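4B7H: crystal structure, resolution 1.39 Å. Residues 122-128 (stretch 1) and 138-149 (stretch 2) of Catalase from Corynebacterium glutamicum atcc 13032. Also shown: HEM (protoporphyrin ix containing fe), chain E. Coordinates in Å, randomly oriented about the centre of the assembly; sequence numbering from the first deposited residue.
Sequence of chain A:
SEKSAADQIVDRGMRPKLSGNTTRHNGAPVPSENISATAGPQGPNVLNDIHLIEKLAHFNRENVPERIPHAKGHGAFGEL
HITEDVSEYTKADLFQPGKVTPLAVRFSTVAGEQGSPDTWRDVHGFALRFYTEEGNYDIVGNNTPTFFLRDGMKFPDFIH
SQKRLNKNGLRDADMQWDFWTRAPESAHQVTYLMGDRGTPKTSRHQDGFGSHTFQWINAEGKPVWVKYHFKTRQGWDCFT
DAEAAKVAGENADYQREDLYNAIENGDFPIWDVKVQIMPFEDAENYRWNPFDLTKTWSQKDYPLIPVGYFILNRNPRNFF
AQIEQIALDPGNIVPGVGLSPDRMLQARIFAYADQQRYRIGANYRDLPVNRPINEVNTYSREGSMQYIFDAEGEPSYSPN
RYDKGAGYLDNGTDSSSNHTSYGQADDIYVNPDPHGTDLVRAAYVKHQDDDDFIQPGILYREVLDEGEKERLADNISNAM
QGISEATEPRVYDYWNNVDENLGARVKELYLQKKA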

ATOM      1  N   ASP A 122      -1.999  15.696  28.163  1.00  9.00           N
ATOM      2  CA  ASP A 122      -1.771  14.354  27.656  1.00  9.31           C
ATOM      3  C   ASP A 122      -0.519  13.802  28.293  1.00  7.54           C
ATOM      4  O   ASP A 122       0.317  14.558  28.800  1.00  9.64           O
ATOM      5  CB  ASP A 122      -1.561  14.384  26.135  1.00 10.63           C
ATOM      6  CG  ASP A 122      -2.142  13.171  25.434  1.00 12.51           C
ATOM      7  OD1 ASP A 122      -2.533  12.193  26.120  1.00 15.33           O
ATOM      8  OD2 ASP A 122      -2.212  13.194  24.181  1.00 10.98           O
ATOM      9  N   VAL A 123      -0.380  12.483  28.245  1.00  9.04           N
ATOM     10  CA  VAL A 123       0.907  11.841  28.461  1.00  9.75           C
ATOM     11  C   VAL A 123       1.836  12.325  27.342  1.00  8.81           C
ATOM     12  O   VAL A 123       1.372  12.601  26.219  1.00  9.35           O
ATOM     13  CB  VAL A 123       0.756  10.299  28.393  1.00 10.31           C
ATOM     14  CG1 VAL A 123       2.110   9.608  28.364  1.00 12.35           C
ATOM     15  CG2 VAL A 123      -0.096   9.786  29.556  1.00 13.54           C
ATOM     16  N   HIS A 124       3.133  12.443  27.632  1.00  8.58           N
ATOM     17  CA  HIS A 124       4.106  12.671  26.569  1.00  8.27           C
ATOM     18  C   HIS A 124       5.042  11.500  26.393  1.00  8.37           C
ATOM     19  O   HIS A 124       5.628  10.986  27.354  1.00  9.97           O
ATOM     20  CB  HIS A 124       4.898  13.955  26.794  1.00  8.37           C
ATOM     21  CG  HIS A 124       4.058  15.178  26.675  1.00  8.22           C
ATOM     22  ND1 HIS A 124       3.993  15.927  25.522  1.00  9.63           N
ATOM     23  CD2 HIS A 124       3.194  15.747  27.547  1.00  9.07           C
ATOM     24  CE1 HIS A 124       3.147  16.928  25.701  1.00  9.29           C
ATOM     25  NE2 HIS A 124       2.652  16.843  26.924  1.00  9.67           N
ATOM     26  N   GLY A 125       5.186  11.082  25.143  1.00  7.89           N
ATOM     27  CA  GLY A 125       6.121  10.033  24.796  1.00  8.74           C
ATOM     28  C   GLY A 125       7.553  10.493  24.962  1.00  8.32           C
ATOM     29  O   GLY A 125       7.871  11.666  24.763  1.00  8.61           O
ATOM     30  N   PHE A 126       8.421   9.548  25.306  1.00  7.68           N
ATOM     31  CA  PHE A 126       9.822   9.814  25.605  1.00  8.57           C
ATOM     32  C   PHE A 126      10.564   8.578  25.089  1.00  9.10           C
ATOM     33  O   PHE A 126      10.880   7.655  25.845  1.00  9.34           O
ATOM     34  CB  PHE A 126       9.979   9.978  27.123  1.00  9.66           C
ATOM     35  CG  PHE A 126      11.254  10.657  27.560  1.00 10.97           C
ATOM     36  CD1 PHE A 126      12.484  10.054  27.362  1.00 14.85           C
ATOM     37  CD2 PHE A 126      11.210  11.880  28.219  1.00 10.42           C
ATOM     38  CE1 PHE A 126      13.660  10.678  27.787  1.00 16.37           C
ATOM     39  CE2 PHE A 126      12.386  12.505  28.662  1.00 10.98           C
ATOM     40  CZ  PHE A 126      13.607  11.901  28.443  1.00 12.89           C
ATOM     41  N   ALA A 127      10.828   8.561  23.783  1.00  8.51           N
ATOM     42  CA  ALA A 127      11.259   7.348  23.099  1.00  8.27           C
ATOM     43  C   ALA A 127      12.684   7.444  22.582  1.00  8.00           C
ATOM     44  O   ALA A 127      12.975   8.229  21.673  1.00  7.87           O
ATOM     45  CB  ALA A 127      10.300   7.029  21.960  1.00  9.20           C
ATOM     46  N   LEU A 128      13.558   6.611  23.140  1.00  8.47           N
ATOM     47  CA  LEU A 128      14.990   6.653  22.852  1.00  8.09           C
ATOM     48  C   LEU A 128      15.436   5.480  22.005  1.00  8.58           C
ATOM     49  O   LEU A 128      14.970   4.359  22.207  1.00  8.87           O
ATOM     50  CB  LEU A 128      15.765   6.594  24.167  1.00  9.15           C
ATOM     51  CG  LEU A 128      15.605   7.819  25.059  1.00  9.74           C
ATOM     52  CD1 LEU A 128      15.807   7.432  26.507  1.00 11.42           C
ATOM     53  CD2 LEU A 128      16.598   8.899  24.636  1.00 10.77           C
ATOM     54  N   ASP A 138      16.162   0.206  21.789  1.00  7.69           N
ATOM     55  CA  ASP A 138      15.208   1.287  21.993  1.00  8.48           C
ATOM     56  C   ASP A 138      14.560   1.149  23.349  1.00  8.55           C
ATOM     57  O   ASP A 138      14.125   0.054  23.722  1.00  9.41           O
ATOM     58  CB  ASP A 138      14.085   1.268  20.940  1.00  8.60           C
ATOM     59  CG  ASP A 138      14.579   1.491  19.521  1.00  9.16           C
ATOM     60  OD1 ASP A 138      15.772   1.797  19.306  1.00  8.76           O
ATOM     61  OD2 ASP A 138      13.736   1.372  18.610  1.00  8.68           O
ATOM     62  N   ILE A 139      14.508   2.258  24.080  1.00  7.87           N
ATOM     63  CA  ILE A 139      13.680   2.332  25.281  1.00  8.87           C
ATOM     64  C   ILE A 139      12.561   3.313  24.966  1.00  8.34           C
ATOM     65  O   ILE A 139      12.756   4.531  24.971  1.00  8.61           O
ATOM     66  CB  ILE A 139      14.463   2.754  26.543  1.00  9.32           C
ATOM     67  CG1 ILE A 139      15.641   1.799  26.778  1.00 10.14           C
ATOM     68  CG2 ILE A 139      13.523   2.777  27.756  1.00 10.77           C
ATOM     69  CD1 ILE A 139      16.530   2.164  27.958  1.00 10.77           C
ATOM     70  N   VAL A 140      11.404   2.757  24.633  1.00  8.48           N
ATOM     71  CA  VAL A 140      10.280   3.550  24.178  1.00  8.53           C
ATOM     72  C   VAL A 140       9.445   3.846  25.416  1.00  8.13           C
ATOM     73  O   VAL A 140       8.554   3.072  25.799  1.00  8.61           O
ATOM     74  CB  VAL A 140       9.492   2.795  23.082  1.00  8.28           C
ATOM     75  CG1 VAL A 140       8.353   3.650  22.546  1.00  9.30           C
ATOM     76  CG2 VAL A 140      10.440   2.403  21.944  1.00  9.85           C
ATOM     77  N   GLY A 141       9.775   4.958  26.068  1.00  8.40           N
ATOM     78  CA  GLY A 141       9.165   5.291  27.339  1.00  8.61           C
ATOM     79  C   GLY A 141       8.177   6.435  27.257  1.00  8.75           C
ATOM     80  O   GLY A 141       7.808   6.872  26.165  1.00  8.37           O
ATOM     81  N   ASN A 142       7.727   6.891  28.422  1.00  8.58           N
ATOM     82  CA  ASN A 142       6.816   8.029  28.551  1.00  9.17           C
ATOM     83  C   ASN A 142       7.328   8.926  29.671  1.00  8.21           C
ATOM     84  O   ASN A 142       8.257   8.550  30.390  1.00  9.10           O
ATOM     85  CB  ASN A 142       5.395   7.560  28.899  1.00  9.82           C
ATOM     86  CG  ASN A 142       4.565   7.181  27.678  1.00 10.37           C
ATOM     87  OD1 ASN A 142       4.726   7.740  26.588  1.00 13.04           O
ATOM     88  ND2 ASN A 142       3.643   6.250  27.871  1.00  8.74           N
ATOM     89  N   ASN A 143       6.704  10.089  29.844  1.00  8.38           N
ATOM     90  CA  ASN A 143       7.051  10.996  30.938  1.00  8.45           C
ATOM     91  C   ASN A 143       6.333  10.661  32.262  1.00  9.13           C
ATOM     92  O   ASN A 143       6.197  11.528  33.137  1.00 11.08           O
ATOM     93  CB  ASN A 143       6.780  12.449  30.535  1.00  9.11           C
ATOM     94  CG  ASN A 143       5.306  12.751  30.428  1.00 10.43           C
ATOM     95  OD1 ASN A 143       4.477  11.839  30.381  1.00 10.00           O
ATOM     96  ND2 ASN A 143       4.965  14.028  30.390  1.00 11.55           N
ATOM     97  N   THR A 144       5.888   9.409  32.391  1.00  8.87           N
ATOM     98  CA  THR A 144       5.250   8.872  33.595  1.00  8.99           C
ATOM     99  C   THR A 144       5.831   7.497  33.917  1.00  8.97           C
ATOM    100  O   THR A 144       6.140   6.715  33.005  1.00  8.80           O
ATOM    101  CB  THR A 144       3.728   8.707  33.414  1.00  9.32           C
ATOM    102  OG1 THR A 144       3.220   7.879  34.467  1.00 10.43           O
ATOM    103  CG2 THR A 144       3.405   8.060  32.055  1.00  9.61           C
ATOM    104  N   PRO A 145       5.978   7.186  35.216  1.00  9.89           N
ATOM    105  CA  PRO A 145       6.528   5.896  35.645  1.00  9.91           C
ATOM    106  C   PRO A 145       5.501   4.765  35.555  1.00  9.76           C
ATOM    107  O   PRO A 145       5.845   3.608  35.799  1.00  9.95           O
ATOM    108  CB  PRO A 145       6.889   6.155  37.114  1.00 10.38           C
ATOM    109  CG  PRO A 145       5.827   7.129  37.547  1.00 10.43           C
ATOM    110  CD  PRO A 145       5.728   8.071  36.368  1.00 10.77           C
ATOM    111  N   THR A 146       4.262   5.093  35.196  1.00  9.88           N
ATOM    112  CA  THR A 146       3.179   4.115  35.185  1.00  9.64           C
ATOM    113  C   THR A 146       2.306   4.310  33.935  1.00  9.78           C
ATOM    114  O   THR A 146       2.684   5.052  33.032  1.00 11.16           O
ATOM    115  CB  THR A 146       2.375   4.189  36.522  1.00 10.56           C
ATOM    116  OG1 THR A 146       1.427   3.122  36.595  1.00 10.59           O
ATOM    117  CG2 THR A 146       1.672   5.537  36.677  1.00 11.87           C
ATOM    118  N   PHE A 147       1.164   3.633  33.857  1.00  8.68           N
ATOM    119  CA  PHE A 147       0.268   3.800  32.710  1.00  8.73           C
ATOM    120  C   PHE A 147      -1.140   3.369  33.097  1.00  8.68           C
ATOM    121  O   PHE A 147      -1.358   2.888  34.213  1.00  9.63           O
ATOM    122  CB  PHE A 147       0.774   3.003  31.509  1.00 10.01           C
ATOM    123  CG  PHE A 147       0.260   3.498  30.172  1.00 10.07           C
ATOM    124  CD1 PHE A 147       0.626   4.748  29.696  1.00 11.68           C
ATOM    125  CD2 PHE A 147      -0.544   2.689  29.377  1.00 11.12           C
ATOM    126  CE1 PHE A 147       0.174   5.207  28.452  1.00 12.51           C
ATOM    127  CE2 PHE A 147      -1.001   3.137  28.135  1.00 12.57           C
ATOM    128  CZ  PHE A 147      -0.631   4.394  27.671  1.00 13.61           C
ATOM    129  N   PHE A 148      -2.075   3.522  32.161  1.00  9.84           N
ATOM    130  CA  PHE A 148      -3.504   3.410  32.435  1.00  9.80           C
ATOM    131  C   PHE A 148      -4.027   1.984  32.587  1.00  9.50           C
ATOM    132  O   PHE A 148      -5.136   1.794  33.094  1.00  9.97           O
ATOM    133  CB  PHE A 148      -4.312   4.044  31.296  1.00 10.10           C
ATOM    134  CG  PHE A 148      -3.995   5.495  31.029  1.00  8.59           C
ATOM    135  CD1 PHE A 148      -4.705   6.506  31.671  1.00  9.59           C
ATOM    136  CD2 PHE A 148      -3.029   5.848  30.088  1.00  8.77           C
ATOM    137  CE1 PHE A 148      -4.436   7.850  31.400  1.00  9.47           C
ATOM    138  CE2 PHE A 148      -2.757   7.193  29.812  1.00  9.05           C
ATOM    139  CZ  PHE A 148      -3.465   8.187  30.467  1.00  9.69           C
ATOM    140  N   LEU A 149      -3.273   0.996  32.101  1.00  9.19           N
ATOM    141  CA  LEU A 149      -3.808  -0.363  31.961  1.00  9.28           C
ATOM    142  C   LEU A 149      -2.758  -1.402  32.283  1.00  8.87           C
ATOM    143  O   LEU A 149      -1.562  -1.095  32.279  1.00  9.52           O
ATOM    144  CB  LEU A 149      -4.300  -0.609  30.533  1.00  8.77           C
ATOM    145  CG  LEU A 149      -5.363   0.319  29.948  1.00 10.09           C
ATOM    146  CD1 LEU A 149      -5.436   0.117  28.443  1.00 10.76           C
ATOM    147  CD2 LEU A 149      -6.726   0.089  30.612  1.00 10.87           C
TER
HETATM  148  CHA HEM E1517       3.545   4.565  19.941  1.00  7.78           C
HETATM  149  CHB HEM E1517       1.344   0.329  20.798  1.00  7.76           C
HETATM  150  CHC HEM E1517       1.569   1.254  25.545  1.00  9.27           C
HETATM  151  CHD HEM E1517       4.976   4.525  24.609  1.00  9.14           C
HETATM  152  C1A HEM E1517       2.920   3.356  19.758  1.00  7.47           C
HETATM  153  C2A HEM E1517       2.670   2.714  18.481  1.00  7.68           C
HETATM  154  C3A HEM E1517       2.077   1.538  18.733  1.00  7.97           C
HETATM  155  C4A HEM E1517       1.924   1.402  20.162  1.00  8.32           C
HETATM  156  CMA HEM E1517       1.616   0.470  17.736  1.00  9.58           C
HETATM  157  CAA HEM E1517       3.052   3.303  17.104  1.00  8.05           C
HETATM  158  CBA HEM E1517       4.480   2.901  16.764  1.00  8.60           C
HETATM  159  CGA HEM E1517       4.871   3.270  15.358  1.00  7.98           C
HETATM  160  O1A HEM E1517       6.051   3.664  15.176  1.00  8.10           O
HETATM  161  O2A HEM E1517       4.041   3.175  14.417  1.00  8.16           O
HETATM  162  C1B HEM E1517       1.182   0.210  22.160  1.00  7.39           C
HETATM  163  C2B HEM E1517       0.489  -0.859  22.843  1.00  8.68           C
HETATM  164  C3B HEM E1517       0.534  -0.581  24.163  1.00  8.92           C
HETATM  165  C4B HEM E1517       1.276   0.648  24.335  1.00  7.95           C
HETATM  166  CMB HEM E1517      -0.179  -2.050  22.126  1.00  8.92           C
HETATM  167  CAB HEM E1517      -0.015  -1.376  25.363  1.00 10.08           C
HETATM  168  CBB HEM E1517      -0.169  -2.699  25.331  1.00 10.92           C
HETATM  169  C1C HEM E1517       2.646   2.104  25.722  1.00  8.57           C
HETATM  170  C2C HEM E1517       3.423   2.314  26.936  1.00  9.59           C
HETATM  171  C3C HEM E1517       4.367   3.229  26.654  1.00  8.77           C
HETATM  172  C4C HEM E1517       4.220   3.596  25.262  1.00  9.12           C
HETATM  173  CMC HEM E1517       3.158   1.609  28.289  1.00 10.92           C
HETATM  174  CAC HEM E1517       5.502   3.796  27.541  1.00  9.86           C
HETATM  175  CBC HEM E1517       6.053   3.098  28.549  1.00 13.07           C
HETATM  176  C1D HEM E1517       4.842   4.876  23.294  1.00  8.53           C
HETATM  177  C2D HEM E1517       5.590   5.933  22.693  1.00  8.01           C
HETATM  178  C3D HEM E1517       5.161   5.959  21.252  1.00  8.30           C
HETATM  179  C4D HEM E1517       4.196   4.903  21.103  1.00  7.03           C
HETATM  180  CMD HEM E1517       6.601   6.854  23.372  1.00  8.89           C
HETATM  181  CAD HEM E1517       5.701   6.907  20.192  1.00  8.20           C
HETATM  182  CBD HEM E1517       7.077   6.408  19.757  1.00  8.51           C
HETATM  183  CGD HEM E1517       7.594   7.435  18.794  1.00  8.26           C
HETATM  184  O1D HEM E1517       7.766   7.120  17.590  1.00  8.79           O
HETATM  185  O2D HEM E1517       7.815   8.593  19.229  1.00  8.20           O
HETATM  186  NA  HEM E1517       2.461   2.526  20.770  1.00  7.83           N
HETATM  187  NB  HEM E1517       1.648   1.114  23.089  1.00  7.70           N
HETATM  188  NC  HEM E1517       3.167   2.901  24.716  1.00  8.80           N
HETATM  189  ND  HEM E1517       4.019   4.290  22.337  1.00  7.78           N
HETATM  190 FE   HEM E1517       2.790   2.748  22.740  1.00  7.93          FE
HETATM  191  O   HOH W   1       2.118  14.341  30.767  1.00 12.13           O

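Where a β-ladder lies beside a large cofactor, the absence of a side chain can matter as much as its presence, and Gly125 is the most striking instance here. Its CA lies 3.5 Å from CMD of the heme, and a CB built at the ideal position on this residue would clash with that same methyl carbon. The partner strand comes in closer still: the carbonyl O of Gly141 is 3.0 Å from heme CMD. Two glycines thus bring bare backbone up to one edge of the porphyrin.

The general principle is that an antiparallel pair holds its register by main-chain hydrogen bonds, leaving side chains free to serve the surroundings. Strands 125-128 and 138-142 run at 166° to each other, and their bonded and non-bonded pairs alternate as expected. At one bonded pair, Phe126 N donates to Gly141 O at 2.9 Å, and Gly141 N returns a bond to Phe126 O, also at 2.9 Å. Two residues along, Leu128 N reaches Ile139 O at 2.9 Å in a nearly straight bond of 174°, while Ile139 N donates to Leu128 O at the same 2.9 Å but with an angle of 134°. Leu128 O also receives a CA-H...O contact from Asp138 CA at 3.1 Å.

Between these rungs lies a non-hydrogen-bonded pair, whose CA atoms are closer. The CA atoms of Ala127 and Val140 are 4.1 Å apart, against 5.1 Å for the CA atoms of Leu128 and Ile139. Ala127 and Val140 project from the same face of the sheet, and their side chains meet there, with Ala127 CB 3.9 Å from Val140 CG1. The heme borders this face too: Ala127 CB is 4.0 Å from heme CBD. Phe126, Leu128 and Ile139 occupy the other face, although the end of the Phe126 side chain leads away from the partner strand.

Beyond the last bridge, a side chain takes over part of the backbone's role. Asn143 N donates to His124 O at 2.9 Å, continuing the ladder pattern, but the reciprocal bond from His124 N goes to the side-chain atom Asn143 OD1, at 3.1 Å and 164°. With chi1 in the p well, Asn143 brings its amide back toward the first stretch, so that backbone and side chain together grip one residue. The amide's other end, ND2, lies at the edge of the His124 ring and donates to a water 2.9 Å away; that water in turn donates to Asp122 O at 2.7 Å, extending the link two residues back along the chain.

Packing completes the contact at Val123, whose CA-to-CB bond points toward the second stretch and which has the largest area covered by it. Its CG2 meets Phe148 CE2 at 3.7 Å, an apolar contact, while CG1 lies 4.2 Å from Thr144 CG2.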